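Orotidine-5-phosphate decarboxylase/orotate phosphoribosyltransferase, putative (Ompdcase-oprtase, putative) (Leishmania infantum, PDB 3QW3) probably converts orotidine 5'-phosphate to UMP and carbon dioxide, this chain being the decarboxylase part of a bifunctional UMP synthase. Local coordinates at residues A[87-97]-A[117-125]; A[208-216]-A[246-254]. One frame throughout, in Å; residues are numbered along the deposited sequence. Where two conformers were deposited one is given.

Contact 1: A[87-97]-A[117-125]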
loop_
_atom_site.group_PDB
_atom_site.type_symbol
_atom_site.label_atom_id
_atom_site.label_comp_id
_atom_site.label_asym_id
_atom_site.label_seq_id
_atom_site.Cartn_x
_atom_site.Cartn_y
_atom_site.Cartn_z
ATOM N N ASP A 87 -1.720 6.174 -1.653
ATOM C CA ASP A 87 -0.830 7.331 -1.684
ATOM C C ASP A 87 -1.674 8.516 -2.106
ATOM O O ASP A 87 -2.887 8.410 -2.160
ATOM C CB ASP A 87 0.330 7.100 -2.662
ATOM C CG ASP A 87 1.613 7.803 -2.230
ATOM O OD1 ASP A 87 2.662 7.132 -2.141
ATOM O OD2 ASP A 87 1.580 9.021 -1.978
ATOM N N ILE A 88 -1.054 9.646 -2.408
ATOM C CA ILE A 88 -1.845 10.798 -2.833
ATOM C C ILE A 88 -1.489 11.324 -4.211
ATOM O O ILE A 88 -0.492 10.903 -4.801
ATOM C CB ILE A 88 -1.824 11.937 -1.787
ATOM C CG1 ILE A 88 -0.426 12.123 -1.176
ATOM C CG2 ILE A 88 -2.852 11.649 -0.702
ATOM C CD1 ILE A 88 0.615 12.658 -2.125
ATOM N N ALA A 89 -2.329 12.229 -4.720
ATOM C CA ALA A 89 -2.027 13.043 -5.906
ATOM C C ALA A 89 -1.504 12.247 -7.100
ATOM O O ALA A 89 -2.067 11.195 -7.438
ATOM C CB ALA A 89 -1.075 14.198 -5.533
ATOM N N ASP A 90 -0.429 12.745 -7.721
ATOM C CA ASP A 90 0.167 12.131 -8.908
ATOM C C ASP A 90 0.620 10.697 -8.676
ATOM O O ASP A 90 0.593 9.880 -9.599
ATOM C CB ASP A 90 1.365 12.954 -9.407
ATOM C CG ASP A 90 0.973 14.335 -9.909
ATOM O OD1 ASP A 90 -0.236 14.668 -9.938
ATOM O OD2 ASP A 90 1.896 15.095 -10.281
ATOM N N THR A 91 1.056 10.401 -7.452
ATOM C CA THR A 91 1.538 9.066 -7.114
ATOM C C THR A 91 0.393 8.063 -7.197
ATOM O O THR A 91 0.516 7.046 -7.871
ATOM C CB THR A 91 2.205 9.029 -5.728
ATOM O OG1 THR A 91 3.225 10.035 -5.671
ATOM C CG2 THR A 91 2.827 7.661 -5.467
ATOM N N ALA A 92 -0.714 8.364 -6.523
ATOM C CA ALA A 92 -1.902 7.512 -6.587
ATOM C C ALA A 92 -2.450 7.422 -8.017
ATOM O O ALA A 92 -2.876 6.348 -8.447
ATOM C CB ALA A 92 -2.966 8.000 -5.628
ATOM N N ASP A 93 -2.411 8.539 -8.756
ATOM C CA ASP A 93 -2.792 8.538 -10.182
ATOM C C ASP A 93 -1.963 7.539 -10.974
ATOM O O ASP A 93 -2.491 6.855 -11.852
ATOM C CB ASP A 93 -2.611 9.921 -10.828
ATOM C CG ASP A 93 -3.672 10.926 -10.414
ATOM O OD1 ASP A 93 -4.773 10.534 -9.963
ATOM O OD2 ASP A 93 -3.398 12.139 -10.565
ATOM N N ALA A 94 -0.661 7.473 -10.675
ATOM C CA ALA A 94 0.250 6.566 -11.361
ATOM C C ALA A 94 -0.064 5.098 -11.063
ATOM O O ALA A 94 -0.067 4.270 -11.973
ATOM C CB ALA A 94 1.705 6.885 -11.010
ATOM N N TYR A 95 -0.334 4.785 -9.797
ATOM C CA TYR A 95 -0.750 3.434 -9.418
ATOM C C TYR A 95 -2.039 3.045 -10.155
ATOM O O TYR A 95 -2.174 1.912 -10.616
ATOM C CB TYR A 95 -1.004 3.331 -7.912
ATOM C CG TYR A 95 0.220 3.196 -7.015
ATOM C CD1 TYR A 95 0.317 3.941 -5.845
ATOM C CD2 TYR A 95 1.252 2.294 -7.311
ATOM C CE1 TYR A 95 1.409 3.812 -4.991
ATOM C CE2 TYR A 95 2.364 2.164 -6.455
ATOM C CZ TYR A 95 2.426 2.934 -5.304
ATOM O OH TYR A 95 3.494 2.822 -4.444
ATOM N N ALA A 96 -2.975 3.989 -10.250
ATOM C CA ALA A 96 -4.277 3.731 -10.880
ATOM C C ALA A 96 -4.100 3.473 -12.367
ATOM O O ALA A 96 -4.618 2.486 -12.893
ATOM C CB ALA A 96 -5.251 4.895 -10.638
ATOM N N THR A 97 -3.350 4.346 -13.040
ATOM C CA THR A 97 -3.068 4.156 -14.461
ATOM C C THR A 97 -2.371 2.822 -14.717
ATOM O O THR A 97 -2.725 2.098 -15.653
ATOM C CB THR A 97 -2.261 5.333 -15.046
ATOM O OG1 THR A 97 -3.014 6.535 -14.874
ATOM C CG2 THR A 97 -1.998 5.122 -16.533
ATOM N N ASP A 117 -9.052 11.536 -0.262
ATOM C CA ASP A 117 -8.271 11.998 -1.421
ATOM C C ASP A 117 -7.149 11.043 -1.840
ATOM O O ASP A 117 -6.587 11.177 -2.931
ATOM C CB ASP A 117 -7.768 13.441 -1.244
ATOM C CG ASP A 117 -7.055 13.664 0.074
ATOM O OD1 ASP A 117 -6.603 14.808 0.314
ATOM O OD2 ASP A 117 -6.947 12.712 0.873
ATOM N N SER A 118 -6.834 10.079 -0.978
ATOM C CA SER A 118 -5.909 9.011 -1.339
ATOM C C SER A 118 -6.627 7.884 -2.083
ATOM O O SER A 118 -5.987 7.046 -2.725
ATOM C CB SER A 118 -5.195 8.465 -0.101
ATOM O OG SER A 118 -6.054 7.664 0.687
ATOM N N LEU A 119 -7.957 7.875 -1.994
ATOM C CA LEU A 119 -8.777 6.860 -2.659
ATOM C C LEU A 119 -9.418 7.366 -3.951
ATOM O O LEU A 119 -9.606 6.599 -4.894
ATOM C CB LEU A 119 -9.846 6.336 -1.693
ATOM C CG LEU A 119 -9.324 5.566 -0.474
ATOM C CD1 LEU A 119 -10.450 5.311 0.524
ATOM C CD2 LEU A 119 -8.654 4.258 -0.894
ATOM N N GLN A 120 -9.721 8.662 -3.986
ATOM C CA GLN A 120 -10.318 9.301 -5.164
ATOM C C GLN A 120 -9.615 8.992 -6.502
ATOM O O GLN A 120 -10.296 8.723 -7.492
ATOM C CB GLN A 120 -10.475 10.815 -4.936
ATOM C CG GLN A 120 -11.282 11.555 -6.013
ATOM C CD GLN A 120 -10.429 12.068 -7.170
ATOM O OE1 GLN A 120 -9.192 12.023 -7.132
ATOM N NE2 GLN A 120 -11.094 12.566 -8.212
ATOM N N PRO A 121 -8.261 9.017 -6.545
ATOM C CA PRO A 121 -7.580 8.701 -7.808
ATOM C C PRO A 121 -7.879 7.301 -8.351
ATOM O O PRO A 121 -7.767 7.073 -9.552
ATOM C CB PRO A 121 -6.098 8.830 -7.442
ATOM C CG PRO A 121 -6.094 9.811 -6.328
ATOM C CD PRO A 121 -7.293 9.451 -5.519
ATOM N N PHE A 122 -8.244 6.370 -7.476
ATOM C CA PHE A 122 -8.685 5.058 -7.928
ATOM C C PHE A 122 -10.178 5.082 -8.260
ATOM O O PHE A 122 -10.596 4.579 -9.304
ATOM C CB PHE A 122 -8.366 3.989 -6.884
ATOM C CG PHE A 122 -6.900 3.860 -6.588
ATOM C CD1 PHE A 122 -6.046 3.223 -7.488
ATOM C CD2 PHE A 122 -6.369 4.383 -5.415
ATOM C CE1 PHE A 122 -4.684 3.104 -7.218
ATOM C CE2 PHE A 122 -5.003 4.272 -5.137
ATOM C CZ PHE A 122 -4.165 3.629 -6.039
ATOM N N MET A 123 -10.964 5.709 -7.392
ATOM C CA MET A 123 -12.432 5.684 -7.507
ATOM C C MET A 123 -12.988 6.533 -8.652
ATOM O O MET A 123 -14.155 6.388 -9.026
ATOM C CB MET A 123 -13.076 6.085 -6.178
ATOM C CG MET A 123 -12.750 5.128 -5.034
ATOM S SD MET A 123 -13.264 5.719 -3.422
ATOM C CE MET A 123 -12.787 4.335 -2.392
ATOM N N ARG A 124 -12.154 7.406 -9.214
ATOM C CA ARG A 124 -12.585 8.283 -10.310
ATOM C C ARG A 124 -12.804 7.537 -11.636
ATOM O O ARG A 124 -13.351 8.103 -12.590
ATOM C CB ARG A 124 -11.616 9.462 -10.484
ATOM C CG ARG A 124 -10.193 9.073 -10.834
ATOM C CD ARG A 124 -9.267 10.293 -10.851
ATOM N NE ARG A 124 -9.564 11.210 -11.952
ATOM C CZ ARG A 124 -9.097 11.079 -13.191
ATOM N NH1 ARG A 124 -8.306 10.062 -13.511
ATOM N NH2 ARG A 124 -9.425 11.972 -14.116
ATOM N N TYR A 125 -12.368 6.276 -11.691
ATOM C CA TYR A 125 -12.618 5.404 -12.836
ATOM C C TYR A 125 -13.936 4.666 -12.584
ATOM O O TYR A 125 -13.952 3.677 -11.851
ATOM C CB TYR A 125 -11.511 4.355 -12.978
ATOM C CG TYR A 125 -10.139 4.826 -13.428
ATOM C CD1 TYR A 125 -9.318 5.577 -12.585
ATOM C CD2 TYR A 125 -9.639 4.458 -14.676
ATOM C CE1 TYR A 125 -8.054 5.983 -12.993
ATOM C CE2 TYR A 125 -8.374 4.859 -15.094
ATOM C CZ TYR A 125 -7.588 5.621 -14.245
ATOM O OH TYR A 125 -6.337 6.014 -14.662
HETATM O O HOH W 1 -4.997 12.978 -4.141
HETATM O O HOH W 2 -6.360 8.659 -11.220
HETATM O O HOH W 3 -6.775 12.282 -9.577
HETATM O O HOH W 4 -5.046 7.864 -13.318
#
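Ala92 and Ala96 turn their methyls onto Pro121 and Phe122, where two consecutive outer helices of a TIM barrel, 89-102 and 116-123, run side by side. The axes of their segments 89-97 and 117-123 come within 8.4 Å and cross at -33°, a spacing that small residues on the first helix permit. On the tight, inner side, Ala92 CB touches the proline ring at CG (3.7 Å). Phe122 reaches toward the first helix: with CG anti to its own carbonyl carbon (chi1 -61°), the ring comes up against Ala96, its CE1 lying 3.6 Å from Ala96 N. The rim of the same ring meets Tyr95, whose CB lies near the ring plane, 3.7 Å from CZ. Val130 and Ile108 of the barrel strands also pack against Phe122, while Tyr95 continues to the second subunit, where it packs on Ala83 of that chain.

The outer side is looser and wet. Water 1 takes the N-H of Ala89 and donates to Asp117 O, bridging the two backbones. Asp93 crosses Pro121 at about a right angle, and its OD1 receives two waters; one of these also donates to Pro121 O and weakly accepts from Arg124 NH1, 5.0 Å from that carboxylate oxygen, so the opposite charges are linked at most weakly, through that water. At the far end, water 4 lies in the plane of the Tyr125 ring, 2.6 Å from Tyr125 OH and 2.9 Å from Thr97 OG1.

Contact 2: A[208-216]-A[246-254]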
loop_
_atom_site.group_PDB
_atom_site.type_symbol
_atom_site.label_atom_id
_atom_site.label_comp_id
_atom_site.label_asym_id
_atom_site.label_seq_id
_atom_site.Cartn_x
_atom_site.Cartn_y
_atom_site.Cartn_z
ATOM N N LEU A 208 -17.297 -21.140 6.044
ATOM C CA LEU A 208 -18.009 -20.694 4.844
ATOM C C LEU A 208 -19.460 -20.279 5.096
ATOM O O LEU A 208 -19.882 -19.197 4.672
ATOM C CB LEU A 208 -17.928 -21.760 3.740
ATOM C CG LEU A 208 -18.487 -21.413 2.357
ATOM C CD1 LEU A 208 -17.775 -20.205 1.747
ATOM C CD2 LEU A 208 -18.393 -22.620 1.431
ATOM N N LYS A 209 -20.212 -21.135 5.785
ATOM C CA LYS A 209 -21.636 -20.913 6.020
ATOM C C LYS A 209 -21.883 -19.678 6.886
ATOM O O LYS A 209 -22.708 -18.825 6.545
ATOM C CB LYS A 209 -22.260 -22.148 6.674
ATOM C CG LYS A 209 -23.662 -22.499 6.194
ATOM C CD LYS A 209 -24.716 -21.578 6.769
ATOM C CE LYS A 209 -26.057 -22.275 6.895
ATOM N NZ LYS A 209 -27.012 -21.442 7.678
ATOM N N ALA A 210 -21.165 -19.584 8.001
ATOM C CA ALA A 210 -21.301 -18.445 8.912
ATOM C C ALA A 210 -20.963 -17.121 8.225
ATOM O O ALA A 210 -21.641 -16.115 8.448
ATOM C CB ALA A 210 -20.451 -18.647 10.160
ATOM N N SER A 211 -19.932 -17.141 7.380
ATOM C CA SER A 211 -19.499 -15.959 6.629
ATOM C C SER A 211 -20.580 -15.478 5.668
ATOM O O SER A 211 -20.896 -14.288 5.626
ATOM C CB SER A 211 -18.206 -16.248 5.859
ATOM O OG SER A 211 -17.184 -16.683 6.739
ATOM N N LEU A 212 -21.148 -16.412 4.907
ATOM C CA LEU A 212 -22.201 -16.087 3.947
ATOM C C LEU A 212 -23.469 -15.594 4.632
ATOM O O LEU A 212 -24.079 -14.625 4.191
ATOM C CB LEU A 212 -22.491 -17.282 3.028
ATOM C CG LEU A 212 -21.386 -17.591 2.009
ATOM C CD1 LEU A 212 -21.526 -18.996 1.425
ATOM C CD2 LEU A 212 -21.349 -16.540 0.898
ATOM N N ASP A 213 -23.859 -16.256 5.720
ATOM C CA ASP A 213 -25.015 -15.821 6.501
ATOM C C ASP A 213 -24.860 -14.390 7.016
ATOM O O ASP A 213 -25.817 -13.617 7.020
ATOM C CB ASP A 213 -25.262 -16.777 7.670
ATOM C CG ASP A 213 -25.890 -18.086 7.230
ATOM O OD1 ASP A 213 -26.206 -18.246 6.030
ATOM O OD2 ASP A 213 -26.069 -18.962 8.099
ATOM N N ALA A 214 -23.646 -14.042 7.431
ATOM C CA ALA A 214 -23.376 -12.720 7.984
ATOM C C ALA A 214 -23.238 -11.657 6.902
ATOM O O ALA A 214 -23.691 -10.524 7.083
ATOM C CB ALA A 214 -22.126 -12.755 8.847
ATOM N N GLY A 215 -22.622 -12.030 5.782
ATOM C CA GLY A 215 -22.174 -11.057 4.787
ATOM C C GLY A 215 -22.976 -10.895 3.510
ATOM O O GLY A 215 -22.847 -9.869 2.833
ATOM N N LEU A 216 -23.788 -11.891 3.149
ATOM C CA LEU A 216 -24.612 -11.769 1.941
ATOM C C LEU A 216 -25.644 -10.644 2.050
ATOM O O LEU A 216 -26.189 -10.385 3.127
ATOM C CB LEU A 216 -25.310 -13.090 1.598
ATOM C CG LEU A 216 -24.450 -14.218 1.016
ATOM C CD1 LEU A 216 -25.253 -15.512 0.934
ATOM C CD2 LEU A 216 -23.881 -13.854 -0.359
ATOM N N GLU A 246 -20.272 -24.703 -5.979
ATOM C CA GLU A 246 -21.574 -25.325 -5.726
ATOM C C GLU A 246 -22.011 -25.230 -4.269
ATOM O O GLU A 246 -23.193 -25.018 -3.985
ATOM C CB GLU A 246 -21.571 -26.783 -6.195
ATOM C CG GLU A 246 -21.481 -26.918 -7.705
ATOM C CD GLU A 246 -21.269 -28.346 -8.170
ATOM O OE1 GLU A 246 -21.130 -29.258 -7.327
ATOM O OE2 GLU A 246 -21.245 -28.550 -9.396
ATOM N N GLU A 247 -21.057 -25.375 -3.351
ATOM C CA GLU A 247 -21.338 -25.249 -1.927
ATOM C C GLU A 247 -21.798 -23.834 -1.590
ATOM O O GLU A 247 -22.741 -23.658 -0.824
ATOM C CB GLU A 247 -20.106 -25.618 -1.090
ATOM C CG GLU A 247 -20.385 -25.751 0.406
ATOM C CD GLU A 247 -21.500 -26.748 0.723
ATOM O OE1 GLU A 247 -21.536 -27.847 0.116
ATOM O OE2 GLU A 247 -22.351 -26.425 1.582
ATOM N N ILE A 248 -21.127 -22.835 -2.161
ATOM C CA ILE A 248 -21.532 -21.440 -1.973
ATOM C C ILE A 248 -22.958 -21.237 -2.472
ATOM O O ILE A 248 -23.795 -20.705 -1.742
ATOM C CB ILE A 248 -20.573 -20.454 -2.682
ATOM C CG1 ILE A 248 -19.222 -20.425 -1.965
ATOM C CG2 ILE A 248 -21.169 -19.030 -2.724
ATOM C CD1 ILE A 248 -18.105 -19.821 -2.786
ATOM N N ASN A 249 -23.229 -21.682 -3.701
ATOM C CA ASN A 249 -24.554 -21.525 -4.299
ATOM C C ASN A 249 -25.660 -22.242 -3.530
ATOM O O ASN A 249 -26.761 -21.723 -3.414
ATOM C CB ASN A 249 -24.560 -21.971 -5.763
ATOM C CG ASN A 249 -23.841 -20.988 -6.685
ATOM O OD1 ASN A 249 -23.569 -19.833 -6.314
ATOM N ND2 ASN A 249 -23.548 -21.438 -7.896
ATOM N N ALA A 250 -25.371 -23.436 -3.018
ATOM C CA ALA A 250 -26.352 -24.176 -2.221
ATOM C C ALA A 250 -26.786 -23.375 -0.990
ATOM O O ALA A 250 -27.967 -23.361 -0.632
ATOM C CB ALA A 250 -25.797 -25.552 -1.821
ATOM N N ILE A 251 -25.833 -22.685 -0.363
ATOM C CA ILE A 251 -26.124 -21.805 0.768
ATOM C C ILE A 251 -26.952 -20.587 0.319
ATOM O O ILE A 251 -27.938 -20.231 0.968
ATOM C CB ILE A 251 -24.827 -21.400 1.527
ATOM C CG1 ILE A 251 -24.194 -22.638 2.187
ATOM C CG2 ILE A 251 -25.104 -20.326 2.589
ATOM C CD1 ILE A 251 -22.710 -22.489 2.547
ATOM N N ARG A 252 -26.570 -19.979 -0.802
ATOM C CA ARG A 252 -27.323 -18.858 -1.368
ATOM C C ARG A 252 -28.776 -19.247 -1.679
ATOM O O ARG A 252 -29.696 -18.479 -1.397
ATOM C CB ARG A 252 -26.659 -18.337 -2.655
ATOM C CG ARG A 252 -25.233 -17.784 -2.517
ATOM C CD ARG A 252 -24.606 -17.598 -3.900
ATOM N NE ARG A 252 -25.157 -16.431 -4.592
ATOM C CZ ARG A 252 -24.956 -16.132 -5.872
ATOM N NH1 ARG A 252 -24.222 -16.915 -6.661
ATOM N NH2 ARG A 252 -25.505 -15.033 -6.373
ATOM N N PHE A 253 -28.969 -20.432 -2.265
ATOM C CA PHE A 253 -30.303 -20.901 -2.683
ATOM C C PHE A 253 -31.234 -21.160 -1.496
ATOM O O PHE A 253 -32.447 -20.950 -1.589
ATOM C CB PHE A 253 -30.206 -22.211 -3.483
ATOM C CG PHE A 253 -29.723 -22.058 -4.905
ATOM C CD1 PHE A 253 -30.157 -21.013 -5.713
ATOM C CD2 PHE A 253 -28.862 -23.006 -5.449
ATOM C CE1 PHE A 253 -29.721 -20.906 -7.034
ATOM C CE2 PHE A 253 -28.413 -22.903 -6.769
ATOM C CZ PHE A 253 -28.848 -21.848 -7.559
ATOM N N ALA A 254 -30.658 -21.648 -0.399
ATOM C CA ALA A 254 -31.425 -22.051 0.781
ATOM C C ALA A 254 -32.172 -20.868 1.384
ATOM O O ALA A 254 -31.632 -19.760 1.456
ATOM C CB ALA A 254 -30.508 -22.699 1.816
#
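Apolar helix-to-helix packing on the outside of the barrel joins Leu208, Leu212 and Leu216 to Ile248, Ile251 and the aliphatic part of Arg252, and brings the C-terminal helix 237-253 against the helix 208-215. The segment axes come no closer than 10.4 Å and cross at -46°, a separation filled by branched side chains from both helices. Ile251 is the chief intruder. It enters as a knob into the hole formed by Leu208, Lys209, Leu212 and Asp213, and its two branches divide the work: CD1 lies 3.8 Å from Lys209 CG and 3.9 Å from Leu212 CD1, whereas CG2 faces Leu212 CB and CD1. Two residues of that hole, Lys209 and Asp213, are themselves joined by a salt bridge, Lys209 NZ to Asp213 OD2 at 2.7 Å, on the syn lone pair of OD2.

In this TIM-barrel fold both helices lie over strand 223-227, which comes between them in the chain. Leu212 and Leu216 rest on Met223 of that strand and Ile248 on Ile225, so the inner edge of the interface passes directly into the layer between helices and barrel. A chi1 of -174° swings Leu208 CG to the side opposite the backbone N, and the side chain extends across to Ile248, placing CD1 4.0 Å from Ile248 CG1, while its other methyl meets Glu247 CG. At the opposite end, Leu216 CD1 lies 4.1 Å from Arg252 CG. The guanidinium beyond is held by the carbonyls of Gly220 and Ala11, and its NH1 also donates to Asn249 OD1 at 3.0 Å.

Followed from the N terminus, the chain reaches contact 1 first: helix 89-102 leads into strand 107-110, and helix 116-123 then closes the loop by returning to its predecessor, a beta-alpha unit later. The path continues through strands 129-135, 172-176 and 196-198 before contact 2 opens at helix 208-215. Strand 223-227 and helix 229-232 follow, and helix 237-253 closes this second loop. The two loops are in series, neither nested nor crossed. The centres of contacts 1 and 2 are about 34 Å apart, on opposite sides of the chain's centre, illustrating how local helix pairings fasten separate arcs of one barrel wall. Contact 1 also borders the second subunit, whereas contact 2 lies away from it.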